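Local atomic coordinates of probable sulfate-binding lipoprotein SubI (Mycobacterium tuberculosis, PDB entry 6DDN), a protein that probably binds sulfate outside the cell membrane and hands it to a membrane transporter for uptake. Residues Gln251-Asn263 and Val315-Gly327. Sequence-based numbering, arbitrary orientation.
Sequences QHVTPPQTFKIEN and VPAKLWTIADLGG. With SO4 (sulfate ion), chain G; SO4 (sulfate ion), chain H.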
loop_
_atom_site.group_PDB
_atom_site.type_symbol
_atom_site.label_atom_id
_atom_site.label_comp_id
_atom_site.label_asym_id
_atom_site.label_seq_id
_atom_site.Cartn_x
_atom_site.Cartn_y
_atom_site.Cartn_z
ATOM N N GLN A 251 -13.022 4.939 -12.419
ATOM C CA GLN A 251 -11.714 5.282 -12.957
ATOM C C GLN A 251 -10.938 6.008 -11.865
ATOM O O GLN A 251 -11.412 6.146 -10.732
ATOM C CB GLN A 251 -11.824 6.114 -14.240
ATOM C CG GLN A 251 -13.031 7.027 -14.309
ATOM C CD GLN A 251 -13.308 7.515 -15.718
ATOM O OE1 GLN A 251 -13.787 6.760 -16.565
ATOM N NE2 GLN A 251 -13.000 8.781 -15.978
ATOM N N HIS A 252 -9.732 6.466 -12.191
ATOM C CA HIS A 252 -8.917 7.139 -11.191
ATOM C C HIS A 252 -8.125 8.280 -11.809
ATOM O O HIS A 252 -7.650 8.183 -12.944
ATOM C CB HIS A 252 -7.966 6.161 -10.482
ATOM C CG HIS A 252 -6.880 5.618 -11.355
ATOM N ND1 HIS A 252 -7.073 4.552 -12.208
ATOM C CD2 HIS A 252 -5.585 5.986 -11.501
ATOM C CE1 HIS A 252 -5.945 4.291 -12.845
ATOM N NE2 HIS A 252 -5.027 5.147 -12.434
ATOM N N VAL A 253 -8.005 9.366 -11.048
ATOM C CA VAL A 253 -7.162 10.505 -11.382
ATOM C C VAL A 253 -6.181 10.701 -10.237
ATOM O O VAL A 253 -6.586 10.735 -9.069
ATOM C CB VAL A 253 -7.983 11.786 -11.611
ATOM C CG1 VAL A 253 -7.178 12.800 -12.413
ATOM C CG2 VAL A 253 -9.300 11.466 -12.301
ATOM N N THR A 254 -4.907 10.818 -10.566
ATOM C CA THR A 254 -3.925 11.103 -9.527
ATOM C C THR A 254 -3.766 12.609 -9.372
ATOM O O THR A 254 -3.564 13.308 -10.372
ATOM C CB THR A 254 -2.582 10.473 -9.865
ATOM O OG1 THR A 254 -2.779 9.100 -10.224
ATOM C CG2 THR A 254 -1.647 10.541 -8.671
ATOM N N PRO A 255 -3.865 13.146 -8.156
ATOM C CA PRO A 255 -3.683 14.582 -7.985
ATOM C C PRO A 255 -2.290 14.990 -8.413
ATOM O O PRO A 255 -1.356 14.166 -8.412
ATOM C CB PRO A 255 -3.896 14.787 -6.477
ATOM C CG PRO A 255 -3.615 13.458 -5.867
ATOM C CD PRO A 255 -4.080 12.452 -6.876
ATOM N N PRO A 256 -2.104 16.253 -8.815
ATOM C CA PRO A 256 -0.767 16.691 -9.256
ATOM C C PRO A 256 0.320 16.418 -8.231
ATOM O O PRO A 256 1.425 16.004 -8.601
ATOM C CB PRO A 256 -0.962 18.192 -9.504
ATOM C CG PRO A 256 -2.416 18.333 -9.808
ATOM C CD PRO A 256 -3.109 17.320 -8.946
ATOM N N GLN A 257 0.033 16.631 -6.952
ATOM C CA GLN A 257 0.915 16.219 -5.871
ATOM C C GLN A 257 0.332 14.975 -5.218
ATOM O O GLN A 257 -0.843 14.963 -4.835
ATOM C CB GLN A 257 1.088 17.328 -4.833
ATOM C CG GLN A 257 1.570 18.654 -5.396
ATOM C CD GLN A 257 2.085 19.586 -4.314
ATOM O OE1 GLN A 257 2.958 19.221 -3.528
ATOM N NE2 GLN A 257 1.539 20.796 -4.265
ATOM N N THR A 258 1.145 13.928 -5.108
ATOM C CA THR A 258 0.731 12.695 -4.461
ATOM C C THR A 258 1.907 12.135 -3.676
ATOM O O THR A 258 3.029 12.646 -3.747
ATOM C CB THR A 258 0.212 11.667 -5.474
ATOM O OG1 THR A 258 -0.453 10.604 -4.781
ATOM C CG2 THR A 258 1.359 11.093 -6.286
ATOM N N PHE A 259 1.641 11.074 -2.918
ATOM C CA PHE A 259 2.628 10.467 -2.040
ATOM C C PHE A 259 3.106 9.139 -2.607
ATOM O O PHE A 259 2.329 8.394 -3.214
ATOM C CB PHE A 259 2.062 10.253 -0.636
ATOM C CG PHE A 259 3.091 10.362 0.448
ATOM C CD1 PHE A 259 3.429 11.596 0.975
ATOM C CD2 PHE A 259 3.730 9.232 0.932
ATOM C CE1 PHE A 259 4.380 11.705 1.966
ATOM C CE2 PHE A 259 4.683 9.332 1.925
ATOM C CZ PHE A 259 5.009 10.572 2.444
ATOM N N LYS A 260 4.386 8.846 -2.400
ATOM C CA LYS A 260 4.976 7.599 -2.873
ATOM C C LYS A 260 4.693 6.492 -1.868
ATOM O O LYS A 260 5.151 6.552 -0.721
ATOM C CB LYS A 260 6.479 7.765 -3.085
ATOM C CG LYS A 260 7.162 6.536 -3.666
ATOM C CD LYS A 260 8.643 6.520 -3.324
ATOM C CE LYS A 260 9.427 5.660 -4.301
ATOM N NZ LYS A 260 10.899 5.774 -4.085
ATOM N N ILE A 261 3.940 5.486 -2.294
ATOM C CA ILE A 261 3.608 4.346 -1.450
ATOM C C ILE A 261 4.697 3.295 -1.605
ATOM O O ILE A 261 5.058 2.921 -2.727
ATOM C CB ILE A 261 2.231 3.774 -1.818
ATOM C CG1 ILE A 261 1.150 4.840 -1.631
ATOM C CG2 ILE A 261 1.927 2.529 -0.994
ATOM C CD1 ILE A 261 -0.261 4.323 -1.821
ATOM N N GLU A 262 5.234 2.827 -0.479
ATOM C CA GLU A 262 6.269 1.798 -0.461
ATOM C C GLU A 262 5.818 0.683 0.468
ATOM O O GLU A 262 5.680 0.899 1.676
ATOM C CB GLU A 262 7.614 2.369 -0.005
ATOM C CG GLU A 262 8.121 3.526 -0.851
ATOM C CD GLU A 262 9.540 3.923 -0.498
ATOM O OE1 GLU A 262 10.454 3.658 -1.309
ATOM O OE2 GLU A 262 9.742 4.494 0.594
ATOM N N ASN A 263 5.597 -0.507 -0.092
ATOM C CA ASN A 263 5.033 -1.614 0.662
ATOM C C ASN A 263 6.133 -2.582 1.071
ATOM O O ASN A 263 6.689 -3.273 0.203
ATOM C CB ASN A 263 3.972 -2.331 -0.168
ATOM C CG ASN A 263 2.875 -1.395 -0.633
ATOM O OD1 ASN A 263 2.667 -1.211 -1.832
ATOM N ND2 ASN A 263 2.169 -0.792 0.317
ATOM N N VAL A 315 4.601 9.633 -13.770
ATOM C CA VAL A 315 5.106 10.476 -12.682
ATOM C C VAL A 315 4.144 11.637 -12.471
ATOM O O VAL A 315 3.642 12.209 -13.457
ATOM C CB VAL A 315 6.522 10.971 -13.001
ATOM C CG1 VAL A 315 6.543 11.782 -14.286
ATOM C CG2 VAL A 315 7.090 11.785 -11.843
ATOM N N PRO A 316 3.815 11.992 -11.238
ATOM C CA PRO A 316 2.971 13.162 -10.995
ATOM C C PRO A 316 3.809 14.434 -11.073
ATOM O O PRO A 316 5.004 14.406 -11.363
ATOM C CB PRO A 316 2.439 12.916 -9.583
ATOM C CG PRO A 316 3.542 12.157 -8.920
ATOM C CD PRO A 316 4.127 11.269 -9.990
ATOM N N ALA A 317 3.153 15.566 -10.812
ATOM C CA ALA A 317 3.886 16.822 -10.728
ATOM C C ALA A 317 4.835 16.826 -9.539
ATOM O O ALA A 317 5.910 17.434 -9.606
ATOM C CB ALA A 317 2.914 17.998 -10.638
ATOM N N LYS A 318 4.467 16.144 -8.457
ATOM C CA LYS A 318 5.299 16.089 -7.260
ATOM C C LYS A 318 5.046 14.772 -6.544
ATOM O O LYS A 318 3.915 14.501 -6.126
ATOM C CB LYS A 318 5.006 17.267 -6.333
ATOM C CG LYS A 318 5.833 17.258 -5.064
ATOM C CD LYS A 318 7.313 17.304 -5.389
ATOM C CE LYS A 318 8.154 17.432 -4.136
ATOM N NZ LYS A 318 9.603 17.510 -4.466
ATOM N N LEU A 319 6.092 13.965 -6.399
ATOM C CA LEU A 319 6.018 12.686 -5.694
ATOM C C LEU A 319 6.638 12.871 -4.313
ATOM O O LEU A 319 7.863 12.888 -4.166
ATOM C CB LEU A 319 6.726 11.588 -6.482
ATOM C CG LEU A 319 6.542 10.170 -5.935
ATOM C CD1 LEU A 319 5.072 9.777 -5.961
ATOM C CD2 LEU A 319 7.386 9.167 -6.710
ATOM N N TRP A 320 5.788 13.019 -3.303
ATOM C CA TRP A 320 6.255 13.133 -1.930
ATOM C C TRP A 320 6.605 11.758 -1.380
ATOM O O TRP A 320 5.907 10.773 -1.637
ATOM C CB TRP A 320 5.185 13.789 -1.056
ATOM C CG TRP A 320 4.918 15.222 -1.395
ATOM C CD1 TRP A 320 3.787 15.733 -1.965
ATOM C CD2 TRP A 320 5.798 16.333 -1.184
ATOM N NE1 TRP A 320 3.910 17.093 -2.121
ATOM C CE2 TRP A 320 5.136 17.486 -1.650
ATOM C CE3 TRP A 320 7.082 16.464 -0.645
ATOM C CZ2 TRP A 320 5.714 18.751 -1.595
ATOM C CZ3 TRP A 320 7.654 17.722 -0.591
ATOM C CH2 TRP A 320 6.970 18.849 -1.063
ATOM N N THR A 321 7.695 11.694 -0.621
ATOM C CA THR A 321 8.150 10.457 -0.005
ATOM C C THR A 321 8.227 10.624 1.506
ATOM O O THR A 321 8.297 11.742 2.027
ATOM C CB THR A 321 9.522 10.030 -0.547
ATOM O OG1 THR A 321 10.520 10.959 -0.109
ATOM C CG2 THR A 321 9.504 9.992 -2.066
ATOM N N ILE A 322 8.220 9.488 2.209
ATOM C CA ILE A 322 8.333 9.518 3.665
ATOM C C ILE A 322 9.657 10.138 4.089
ATOM O O ILE A 322 9.762 10.710 5.180
ATOM C CB ILE A 322 8.148 8.099 4.249
ATOM C CG1 ILE A 322 7.512 8.169 5.638
ATOM C CG2 ILE A 322 9.473 7.351 4.318
ATOM C CD1 ILE A 322 6.069 8.608 5.622
ATOM N N ALA A 323 10.680 10.053 3.235
ATOM C CA ALA A 323 11.959 10.678 3.551
ATOM C C ALA A 323 11.865 12.197 3.493
ATOM O O ALA A 323 12.600 12.890 4.206
ATOM C CB ALA A 323 13.041 10.173 2.598
ATOM N N ASP A 324 10.975 12.731 2.651
ATOM C CA ASP A 324 10.770 14.175 2.606
ATOM C C ASP A 324 10.269 14.702 3.941
ATOM O O ASP A 324 10.578 15.839 4.316
ATOM C CB ASP A 324 9.782 14.537 1.495
ATOM C CG ASP A 324 10.226 14.049 0.130
ATOM O OD1 ASP A 324 10.966 13.045 0.070
ATOM O OD2 ASP A 324 9.832 14.662 -0.886
ATOM N N LEU A 325 9.502 13.897 4.668
ATOM C CA LEU A 325 8.949 14.287 5.954
ATOM C C LEU A 325 9.818 13.845 7.123
ATOM O O LEU A 325 9.350 13.855 8.265
ATOM C CB LEU A 325 7.537 13.718 6.108
ATOM C CG LEU A 325 6.496 14.269 5.131
ATOM C CD1 LEU A 325 5.084 14.017 5.635
ATOM C CD2 LEU A 325 6.725 15.754 4.897
ATOM N N GLY A 326 11.065 13.462 6.864
ATOM C CA GLY A 326 11.956 13.023 7.916
ATOM C C GLY A 326 11.865 11.558 8.266
ATOM O O GLY A 326 12.327 11.166 9.343
ATOM N N GLY A 327 11.288 10.735 7.396
ATOM C CA GLY A 327 11.146 9.319 7.662
ATOM C C GLY A 327 10.004 9.026 8.616
ATOM O O GLY A 327 9.368 9.915 9.183
HETATM S S SO4 G . -2.602 19.228 -5.552
HETATM O O1 SO4 G . -1.929 18.031 -5.069
HETATM O O2 SO4 G . -4.012 18.923 -5.743
HETATM O O3 SO4 G . -2.470 20.304 -4.575
HETATM O O4 SO4 G . -2.001 19.634 -6.819
HETATM S S SO4 H . 9.212 14.464 -8.019
HETATM O O1 SO4 H . 10.017 13.250 -7.878
HETATM O O2 SO4 H . 8.420 14.381 -9.248
HETATM O O3 SO4 H . 8.317 14.592 -6.870
HETATM O O4 SO4 H . 10.091 15.633 -8.072
#
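Q257, T258 and F259 pair in parallel with K318, L319 and W320, the short strand axes 4.4 Å apart and inclined at 43°. The ladder climbs from K318 N to P256 O, through T258 N to K318 O (3.0 Å) and W320 N to T258 O, to K260 N and W320 O at 2.6 Å. Strand 318-320 thus adds to one edge of strand 257-263, which bonds through F259 and I261 to strand 138-147 on its other edge.

On the face shared by Q257, F259 and W320, the extended chain of Q257 runs alongside the indole and brings OE1 to its edge, 2.7 Å from W320 NE1. This bond bends to 144° at the hydrogen, with amide and ring planes 37° apart. The F259 ring packs against the backbone of W320 and T321, with W320 O over one face, off-centre; F259 CZ lies 3.9 Å from I322 CD1. Helix 177-190 packs against F259, W320 and I322.

Across the sheet, T258 OG1, anti to the backbone N (chi1 -167°), bonds to V142 O, a rotation that turns T258 CG2 to P316 CG at 3.6 Å. L319 CG lies against K260 CB.

This is plain structural packing, a short parallel strand joined to the mixed sheet of a solute-binding protein: the indole N-H finds its acceptor in the Q257 amide, and side-chain and backbone bonds both join the strands.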